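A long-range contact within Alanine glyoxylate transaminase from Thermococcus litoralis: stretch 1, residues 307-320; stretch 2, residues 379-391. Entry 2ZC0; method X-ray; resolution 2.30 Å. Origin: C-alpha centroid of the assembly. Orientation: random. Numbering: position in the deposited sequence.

Stretch 1 307-320: GYKEKRDIMLKALE
Stretch 2, residues 379-391: RLNFSRPSKEEIP

A buried lysine is tolerable when its ammonium group finds backbone carbonyls to donate to, and this contact is a compact example. Residues 307-320 form one stretch of a longer helix, each amide from Lys311 onward bonded to the carbonyl four residues back. The second stretch leaves a strand at Asn381, passes into a loop from Phe382 and leads on into another helix; the strand runs at 133° to the first helix, 10.8 Å away at closest approach. In the register, Tyr308 CA lies 5.9 Å from Ser383 CA, Lys311 CA 5.9 Å from Lys387 CA, and Ala318 CA 5.7 Å from Pro391 CA; Met315 pairs with Ile390.

Lys311 points toward the turn, chi1 m and the remaining angles t, an extended chain long enough for NZ to donate to Ser383 O (2.9 Å) and Pro385 O (2.7 Å); it is also hydrogen-bonded elsewhere in the structure. The turn secures its own polar groups. Asn381 (t), pointing away from the helix, gives ND2 to Ser383 OG (2.8 Å) and receives Arg384 N at OD1 (3.3 Å). Ser386 OG (p) caps the following helix by accepting from Glu389 N (2.9 Å), while Ser386 N donates to Glu389 OE1 (3.2 Å), which also forms a salt bridge with Arg384 NH2 (3.2 Å).

At the more exposed margin, Glu310 OE2 meets Lys387 NZ in a salt bridge (3.1 Å). Apolar packing makes up much of the rest. Buried Phe382 (p, chi2 -92°) lays a ring face against Arg312 CA, 3.9 Å from its centroid, while the Arg312 guanidinium leads away, NE bridging Asp313 OD1 (2.7 Å). Flexible Met315 (t, t, m), also buried, brings CE to Phe382 CB (3.7 Å), and its CB meets CG2 of buried Ile390 (3.7 Å). Ile314 CG2 packs on Pro391 CG (3.8 Å). Together the stretches bury 836 Å².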

ATOM      1  N   GLY A 307      28.813  19.417 -32.394  1.00 53.09           N
ATOM      2  CA  GLY A 307      27.926  20.561 -32.379  1.00 51.01           C
ATOM      3  C   GLY A 307      27.542  20.929 -30.955  1.00 50.30           C
ATOM      4  O   GLY A 307      27.550  22.107 -30.605  1.00 49.81           O
ATOM      5  N   TYR A 308      27.208  19.931 -30.135  1.00 49.04           N
ATOM      6  CA  TYR A 308      26.821  20.176 -28.745  1.00 50.13           C
ATOM      7  C   TYR A 308      28.010  20.660 -27.930  1.00 50.94           C
ATOM      8  O   TYR A 308      27.882  21.553 -27.095  1.00 51.54           O
ATOM      9  CB  TYR A 308      26.249  18.900 -28.096  1.00 49.14           C
ATOM     10  CG  TYR A 308      24.875  18.497 -28.596  1.00 47.37           C
ATOM     11  CD1 TYR A 308      23.789  19.373 -28.504  1.00 48.44           C
ATOM     12  CD2 TYR A 308      24.660  17.245 -29.165  1.00 46.86           C
ATOM     13  CE1 TYR A 308      22.526  19.009 -28.973  1.00 46.06           C
ATOM     14  CE2 TYR A 308      23.405  16.874 -29.635  1.00 47.25           C
ATOM     15  CZ  TYR A 308      22.343  17.760 -29.536  1.00 46.70           C
ATOM     16  OH  TYR A 308      21.105  17.397 -30.006  1.00 45.90           O
ATOM     17  N   LYS A 309      29.168  20.060 -28.170  1.00 52.24           N
ATOM     18  CA  LYS A 309      30.375  20.452 -27.456  1.00 54.19           C
ATOM     19  C   LYS A 309      30.632  21.943 -27.698  1.00 54.38           C
ATOM     20  O   LYS A 309      31.027  22.672 -26.792  1.00 53.52           O
ATOM     21  CB  LYS A 309      31.562  19.625 -27.953  1.00 56.03           C
ATOM     22  CG  LYS A 309      32.860  19.911 -27.237  1.00 59.57           C
ATOM     23  CD  LYS A 309      33.954  18.987 -27.716  1.00 63.71           C
ATOM     24  CE  LYS A 309      35.234  19.210 -26.921  1.00 67.05           C
ATOM     25  NZ  LYS A 309      36.293  18.227 -27.291  1.00 67.85           N
ATOM     26  N   GLU A 310      30.396  22.389 -28.927  1.00 54.39           N
ATOM     27  CA  GLU A 310      30.595  23.787 -29.280  1.00 56.13           C
ATOM     28  C   GLU A 310      29.615  24.675 -28.510  1.00 54.83           C
ATOM     29  O   GLU A 310      30.000  25.701 -27.949  1.00 54.06           O
ATOM     30  CB  GLU A 310      30.421  23.967 -30.788  1.00 57.91           C
ATOM     31  CG  GLU A 310      30.604  25.383 -31.279  1.00 61.83           C
ATOM     32  CD  GLU A 310      30.495  25.479 -32.788  1.00 65.18           C
ATOM     33  OE1 GLU A 310      29.496  24.970 -33.346  1.00 66.15           O
ATOM     34  OE2 GLU A 310      31.405  26.063 -33.416  1.00 66.30           O
ATOM     35  N   LYS A 311      28.347  24.272 -28.475  1.00 53.08           N
ATOM     36  CA  LYS A 311      27.343  25.034 -27.744  1.00 51.33           C
ATOM     37  C   LYS A 311      27.717  25.034 -26.262  1.00 49.57           C
ATOM     38  O   LYS A 311      27.441  25.987 -25.542  1.00 48.48           O
ATOM     39  CB  LYS A 311      25.963  24.412 -27.925  1.00 51.17           C
ATOM     40  CG  LYS A 311      25.403  24.510 -29.330  1.00 50.28           C
ATOM     41  CD  LYS A 311      23.953  24.079 -29.301  1.00 51.51           C
ATOM     42  CE  LYS A 311      23.297  24.119 -30.663  1.00 51.17           C
ATOM     43  NZ  LYS A 311      21.844  23.880 -30.509  1.00 51.27           N
ATOM     44  N   ARG A 312      28.342  23.944 -25.825  1.00 48.56           N
ATOM     45  CA  ARG A 312      28.780  23.791 -24.445  1.00 49.40           C
ATOM     46  C   ARG A 312      29.854  24.840 -24.141  1.00 49.52           C
ATOM     47  O   ARG A 312      29.815  25.497 -23.098  1.00 50.07           O
ATOM     48  CB  ARG A 312      29.344  22.377 -24.237  1.00 49.53           C
ATOM     49  CG  ARG A 312      29.691  21.994 -22.791  1.00 50.36           C
ATOM     50  CD  ARG A 312      30.958  22.685 -22.289  1.00 52.07           C
ATOM     51  NE  ARG A 312      32.122  22.411 -23.132  1.00 52.93           N
ATOM     52  CZ  ARG A 312      32.951  21.378 -22.988  1.00 52.90           C
ATOM     53  NH1 ARG A 312      32.766  20.489 -22.020  1.00 52.98           N
ATOM     54  NH2 ARG A 312      33.978  21.238 -23.822  1.00 52.70           N
ATOM     55  N   ASP A 313      30.806  24.996 -25.056  1.00 48.28           N
ATOM     56  CA  ASP A 313      31.883  25.965 -24.870  1.00 48.92           C
ATOM     57  C   ASP A 313      31.363  27.394 -24.992  1.00 48.04           C
ATOM     58  O   ASP A 313      31.757  28.267 -24.222  1.00 48.83           O
ATOM     59  CB  ASP A 313      32.997  25.735 -25.894  1.00 48.42           C
ATOM     60  CG  ASP A 313      33.542  24.330 -25.851  1.00 48.96           C
ATOM     61  OD1 ASP A 313      33.766  23.812 -24.737  1.00 50.55           O
ATOM     62  OD2 ASP A 313      33.758  23.741 -26.927  1.00 50.31           O
ATOM     63  N   ILE A 314      30.476  27.616 -25.959  1.00 47.70           N
ATOM     64  CA  ILE A 314      29.881  28.929 -26.190  1.00 47.74           C
ATOM     65  C   ILE A 314      29.111  29.433 -24.974  1.00 48.26           C
ATOM     66  O   ILE A 314      29.237  30.600 -24.605  1.00 49.79           O
ATOM     67  CB  ILE A 314      28.936  28.913 -27.431  1.00 48.35           C
ATOM     68  CG1 ILE A 314      29.752  28.751 -28.717  1.00 48.09           C
ATOM     69  CG2 ILE A 314      28.139  30.202 -27.515  1.00 47.24           C
ATOM     70  CD1 ILE A 314      28.906  28.679 -29.980  1.00 51.71           C
ATOM     71  N   MET A 315      28.320  28.569 -24.338  1.00 49.22           N
ATOM     72  CA  MET A 315      27.559  29.003 -23.163  1.00 48.56           C
ATOM     73  C   MET A 315      28.500  29.298 -22.005  1.00 48.88           C
ATOM     74  O   MET A 315      28.279  30.234 -21.241  1.00 46.71           O
ATOM     75  CB  MET A 315      26.530  27.954 -22.733  1.00 48.88           C
ATOM     76  CG  MET A 315      25.760  28.375 -21.471  1.00 48.93           C
ATOM     77  SD  MET A 315      24.304  27.378 -21.066  1.00 51.19           S
ATOM     78  CE  MET A 315      23.158  27.970 -22.296  1.00 47.30           C
ATOM     79  N   LEU A 316      29.548  28.490 -21.873  1.00 50.96           N
ATOM     80  CA  LEU A 316      30.524  28.704 -20.813  1.00 52.77           C
ATOM     81  C   LEU A 316      31.331  29.968 -21.108  1.00 53.76           C
ATOM     82  O   LEU A 316      31.683  30.701 -20.187  1.00 53.41           O
ATOM     83  CB  LEU A 316      31.459  27.502 -20.693  1.00 52.67           C
ATOM     84  CG  LEU A 316      30.806  26.230 -20.153  1.00 53.55           C
ATOM     85  CD1 LEU A 316      31.876  25.164 -19.990  1.00 51.99           C
ATOM     86  CD2 LEU A 316      30.124  26.512 -18.817  1.00 50.19           C
ATOM     87  N   LYS A 317      31.616  30.220 -22.390  1.00 54.38           N
ATOM     88  CA  LYS A 317      32.359  31.420 -22.784  1.00 55.90           C
ATOM     89  C   LYS A 317      31.542  32.657 -22.431  1.00 54.63           C
ATOM     90  O   LYS A 317      32.047  33.605 -21.841  1.00 54.29           O
ATOM     91  CB  LYS A 317      32.621  31.464 -24.298  1.00 57.42           C
ATOM     92  CG  LYS A 317      33.873  30.756 -24.800  1.00 62.16           C
ATOM     93  CD  LYS A 317      34.259  31.305 -26.189  1.00 62.96           C
ATOM     94  CE  LYS A 317      34.813  30.223 -27.116  1.00 64.59           C
ATOM     95  NZ  LYS A 317      33.771  29.234 -27.530  1.00 64.18           N
ATOM     96  N   ALA A 318      30.276  32.639 -22.824  1.00 53.46           N
ATOM     97  CA  ALA A 318      29.381  33.749 -22.569  1.00 53.66           C
ATOM     98  C   ALA A 318      29.223  34.001 -21.076  1.00 54.05           C
ATOM     99  O   ALA A 318      29.260  35.142 -20.631  1.00 52.85           O
ATOM    100  CB  ALA A 318      28.028  33.478 -23.203  1.00 51.69           C
ATOM    101  N   LEU A 319      29.055  32.930 -20.307  1.00 55.64           N
ATOM    102  CA  LEU A 319      28.877  33.053 -18.866  1.00 57.01           C
ATOM    103  C   LEU A 319      30.097  33.637 -18.171  1.00 59.13           C
ATOM    104  O   LEU A 319      29.982  34.592 -17.401  1.00 58.97           O
ATOM    105  CB  LEU A 319      28.540  31.688 -18.252  1.00 55.61           C
ATOM    106  CG  LEU A 319      27.076  31.226 -18.326  1.00 53.77           C
ATOM    107  CD1 LEU A 319      26.984  29.755 -17.989  1.00 51.15           C
ATOM    108  CD2 LEU A 319      26.223  32.054 -17.372  1.00 49.91           C
ATOM    109  N   GLU A 320      31.263  33.063 -18.446  1.00 61.40           N
ATOM    110  CA  GLU A 320      32.505  33.518 -17.832  1.00 63.66           C
ATOM    111  C   GLU A 320      32.845  34.947 -18.259  1.00 63.87           C
ATOM    112  O   GLU A 320      33.514  35.681 -17.531  1.00 62.98           O
ATOM    113  CB  GLU A 320      33.640  32.559 -18.198  1.00 64.85           C
ATOM    114  CG  GLU A 320      34.555  32.214 -17.031  1.00 67.93           C
ATOM    115  CD  GLU A 320      34.901  30.728 -16.978  1.00 70.97           C
ATOM    116  OE1 GLU A 320      35.220  30.150 -18.045  1.00 71.81           O
ATOM    117  OE2 GLU A 320      34.862  30.144 -15.869  1.00 70.93           O
ATOM    118  N   ARG A 379      18.680  26.098 -13.563  1.00 40.74           N
ATOM    119  CA  ARG A 379      19.247  25.176 -14.533  1.00 39.70           C
ATOM    120  C   ARG A 379      19.188  25.778 -15.928  1.00 40.01           C
ATOM    121  O   ARG A 379      18.167  26.344 -16.336  1.00 41.20           O
ATOM    122  CB  ARG A 379      18.496  23.854 -14.499  1.00 40.04           C
ATOM    123  CG  ARG A 379      19.225  22.712 -15.163  1.00 41.32           C
ATOM    124  CD  ARG A 379      18.281  21.546 -15.322  1.00 35.25           C
ATOM    125  NE  ARG A 379      17.352  21.822 -16.408  1.00 36.87           N
ATOM    126  CZ  ARG A 379      16.379  21.006 -16.794  1.00 35.12           C
ATOM    127  NH1 ARG A 379      16.194  19.849 -16.172  1.00 32.74           N
ATOM    128  NH2 ARG A 379      15.622  21.338 -17.830  1.00 30.64           N
ATOM    129  N   LEU A 380      20.290  25.657 -16.654  1.00 39.08           N
ATOM    130  CA  LEU A 380      20.388  26.192 -18.002  1.00 38.52           C
ATOM    131  C   LEU A 380      20.747  25.087 -18.968  1.00 39.12           C
ATOM    132  O   LEU A 380      21.654  24.291 -18.708  1.00 41.08           O
ATOM    133  CB  LEU A 380      21.480  27.266 -18.077  1.00 39.43           C
ATOM    134  CG  LEU A 380      21.424  28.439 -17.103  1.00 39.68           C
ATOM    135  CD1 LEU A 380      22.641  29.348 -17.335  1.00 39.28           C
ATOM    136  CD2 LEU A 380      20.120  29.207 -17.321  1.00 38.10           C
ATOM    137  N   ASN A 381      20.055  25.056 -20.096  1.00 37.47           N
ATOM    138  CA  ASN A 381      20.296  24.049 -21.108  1.00 37.29           C
ATOM    139  C   ASN A 381      20.974  24.655 -22.336  1.00 36.15           C
ATOM    140  O   ASN A 381      20.614  25.753 -22.748  1.00 35.26           O
ATOM    141  CB  ASN A 381      18.965  23.420 -21.517  1.00 35.22           C
ATOM    142  CG  ASN A 381      19.071  22.666 -22.800  1.00 34.67           C
ATOM    143  OD1 ASN A 381      18.621  23.138 -23.853  1.00 38.27           O
ATOM    144  ND2 ASN A 381      19.692  21.497 -22.741  1.00 34.58           N
ATOM    145  N   PHE A 382      21.941  23.953 -22.927  1.00 35.20           N
ATOM    146  CA  PHE A 382      22.611  24.481 -24.117  1.00 37.36           C
ATOM    147  C   PHE A 382      22.458  23.612 -25.366  1.00 39.50           C
ATOM    148  O   PHE A 382      22.936  23.976 -26.442  1.00 41.08           O
ATOM    149  CB  PHE A 382      24.112  24.733 -23.851  1.00 34.70           C
ATOM    150  CG  PHE A 382      24.856  23.546 -23.319  1.00 32.36           C
ATOM    151  CD1 PHE A 382      24.985  23.351 -21.952  1.00 33.07           C
ATOM    152  CD2 PHE A 382      25.431  22.628 -24.180  1.00 31.83           C
ATOM    153  CE1 PHE A 382      25.684  22.249 -21.445  1.00 31.93           C
ATOM    154  CE2 PHE A 382      26.126  21.525 -23.691  1.00 31.18           C
ATOM    155  CZ  PHE A 382      26.254  21.336 -22.316  1.00 30.83           C
ATOM    156  N   SER A 383      21.773  22.481 -25.240  1.00 41.20           N
ATOM    157  CA  SER A 383      21.593  21.593 -26.380  1.00 42.46           C
ATOM    158  C   SER A 383      20.579  22.079 -27.413  1.00 43.83           C
ATOM    159  O   SER A 383      20.826  21.969 -28.621  1.00 44.81           O
ATOM    160  CB  SER A 383      21.218  20.178 -25.904  1.00 42.66           C
ATOM    161  OG  SER A 383      20.027  20.166 -25.134  1.00 44.00           O
ATOM    162  N   ARG A 384      19.457  22.635 -26.959  1.00 45.14           N
ATOM    163  CA  ARG A 384      18.410  23.095 -27.882  1.00 45.82           C
ATOM    164  C   ARG A 384      18.617  24.468 -28.523  1.00 44.10           C
ATOM    165  O   ARG A 384      18.525  24.613 -29.749  1.00 43.10           O
ATOM    166  CB  ARG A 384      17.048  23.090 -27.188  1.00 47.63           C
ATOM    167  CG  ARG A 384      15.903  22.892 -28.154  1.00 51.59           C
ATOM    168  CD  ARG A 384      14.755  23.836 -27.889  1.00 58.56           C
ATOM    169  NE  ARG A 384      14.929  25.134 -28.541  1.00 63.69           N
ATOM    170  CZ  ARG A 384      15.557  26.179 -28.008  1.00 65.82           C
ATOM    171  NH1 ARG A 384      16.083  26.086 -26.791  1.00 67.01           N
ATOM    172  NH2 ARG A 384      15.651  27.321 -28.692  1.00 64.59           N
ATOM    173  N   PRO A 385      18.871  25.505 -27.708  1.00 44.23           N
ATOM    174  CA  PRO A 385      19.073  26.831 -28.308  1.00 44.69           C
ATOM    175  C   PRO A 385      20.191  26.842 -29.357  1.00 43.98           C
ATOM    176  O   PRO A 385      21.185  26.131 -29.225  1.00 42.88           O
ATOM    177  CB  PRO A 385      19.380  27.709 -27.103  1.00 43.21           C
ATOM    178  CG  PRO A 385      20.040  26.751 -26.155  1.00 44.99           C
ATOM    179  CD  PRO A 385      19.167  25.531 -26.266  1.00 43.01           C
ATOM    180  N   SER A 386      20.005  27.634 -30.407  1.00 45.19           N
ATOM    181  CA  SER A 386      20.989  27.744 -31.483  1.00 48.93           C
ATOM    182  C   SER A 386      22.303  28.354 -30.987  1.00 49.78           C
ATOM    183  O   SER A 386      22.351  28.950 -29.911  1.00 47.26           O
ATOM    184  CB  SER A 386      20.437  28.631 -32.602  1.00 48.95           C
ATOM    185  OG  SER A 386      20.262  29.961 -32.139  1.00 48.97           O
ATOM    186  N   LYS A 387      23.363  28.199 -31.781  1.00 52.46           N
ATOM    187  CA  LYS A 387      24.670  28.769 -31.446  1.00 55.28           C
ATOM    188  C   LYS A 387      24.509  30.264 -31.178  1.00 54.98           C
ATOM    189  O   LYS A 387      25.107  30.816 -30.259  1.00 54.76           O
ATOM    190  CB  LYS A 387      25.647  28.577 -32.610  1.00 57.56           C
ATOM    191  CG  LYS A 387      26.608  27.411 -32.446  1.00 61.40           C
ATOM    192  CD  LYS A 387      27.410  27.170 -33.718  1.00 64.69           C
ATOM    193  CE  LYS A 387      28.311  28.351 -34.059  1.00 69.54           C
ATOM    194  NZ  LYS A 387      29.461  28.482 -33.122  1.00 72.12           N
ATOM    195  N   GLU A 388      23.668  30.886 -31.997  1.00 56.77           N
ATOM    196  CA  GLU A 388      23.363  32.313 -31.950  1.00 57.75           C
ATOM    197  C   GLU A 388      22.550  32.736 -30.712  1.00 56.20           C
ATOM    198  O   GLU A 388      22.895  33.714 -30.044  1.00 56.38           O
ATOM    199  CB  GLU A 388      22.599  32.673 -33.236  1.00 60.63           C
ATOM    200  CG  GLU A 388      22.787  34.087 -33.786  1.00 66.70           C
ATOM    201  CD  GLU A 388      21.894  35.118 -33.118  1.00 70.75           C
ATOM    202  OE1 GLU A 388      20.710  34.805 -32.845  1.00 71.32           O
ATOM    203  OE2 GLU A 388      22.375  36.250 -32.884  1.00 73.70           O
ATOM    204  N   GLU A 389      21.478  31.999 -30.416  1.00 54.76           N
ATOM    205  CA  GLU A 389      20.602  32.304 -29.282  1.00 52.87           C
ATOM    206  C   GLU A 389      21.272  32.242 -27.913  1.00 51.57           C
ATOM    207  O   GLU A 389      20.950  33.030 -27.021  1.00 50.22           O
ATOM    208  CB  GLU A 389      19.394  31.362 -29.269  1.00 54.29           C
ATOM    209  CG  GLU A 389      18.391  31.575 -30.387  1.00 57.09           C
ATOM    210  CD  GLU A 389      17.191  30.641 -30.280  1.00 58.99           C
ATOM    211  OE1 GLU A 389      17.385  29.405 -30.325  1.00 59.58           O
ATOM    212  OE2 GLU A 389      16.051  31.143 -30.150  1.00 61.98           O
ATOM    213  N   ILE A 390      22.193  31.302 -27.738  1.00 49.94           N
ATOM    214  CA  ILE A 390      22.863  31.155 -26.451  1.00 50.39           C
ATOM    215  C   ILE A 390      23.475  32.451 -25.904  1.00 49.72           C
ATOM    216  O   ILE A 390      23.149  32.866 -24.798  1.00 49.44           O
ATOM    217  CB  ILE A 390      23.934  30.047 -26.516  1.00 49.68           C
ATOM    218  CG1 ILE A 390      23.257  28.707 -26.801  1.00 49.38           C
ATOM    219  CG2 ILE A 390      24.707  29.985 -25.214  1.00 49.80           C
ATOM    220  CD1 ILE A 390      24.222  27.547 -26.964  1.00 48.71           C
ATOM    221  N   PRO A 391      24.358  33.115 -26.673  1.00 50.78           N
ATOM    222  CA  PRO A 391      24.963  34.361 -26.172  1.00 51.10           C
ATOM    223  C   PRO A 391      23.923  35.420 -25.830  1.00 50.25           C
ATOM    224  O   PRO A 391      23.997  36.067 -24.786  1.00 48.80           O
ATOM    225  CB  PRO A 391      25.866  34.792 -27.326  1.00 52.82           C
ATOM    226  CG  PRO A 391      26.243  33.471 -27.965  1.00 53.25           C
ATOM    227  CD  PRO A 391      24.919  32.755 -27.988  1.00 50.76           C
TER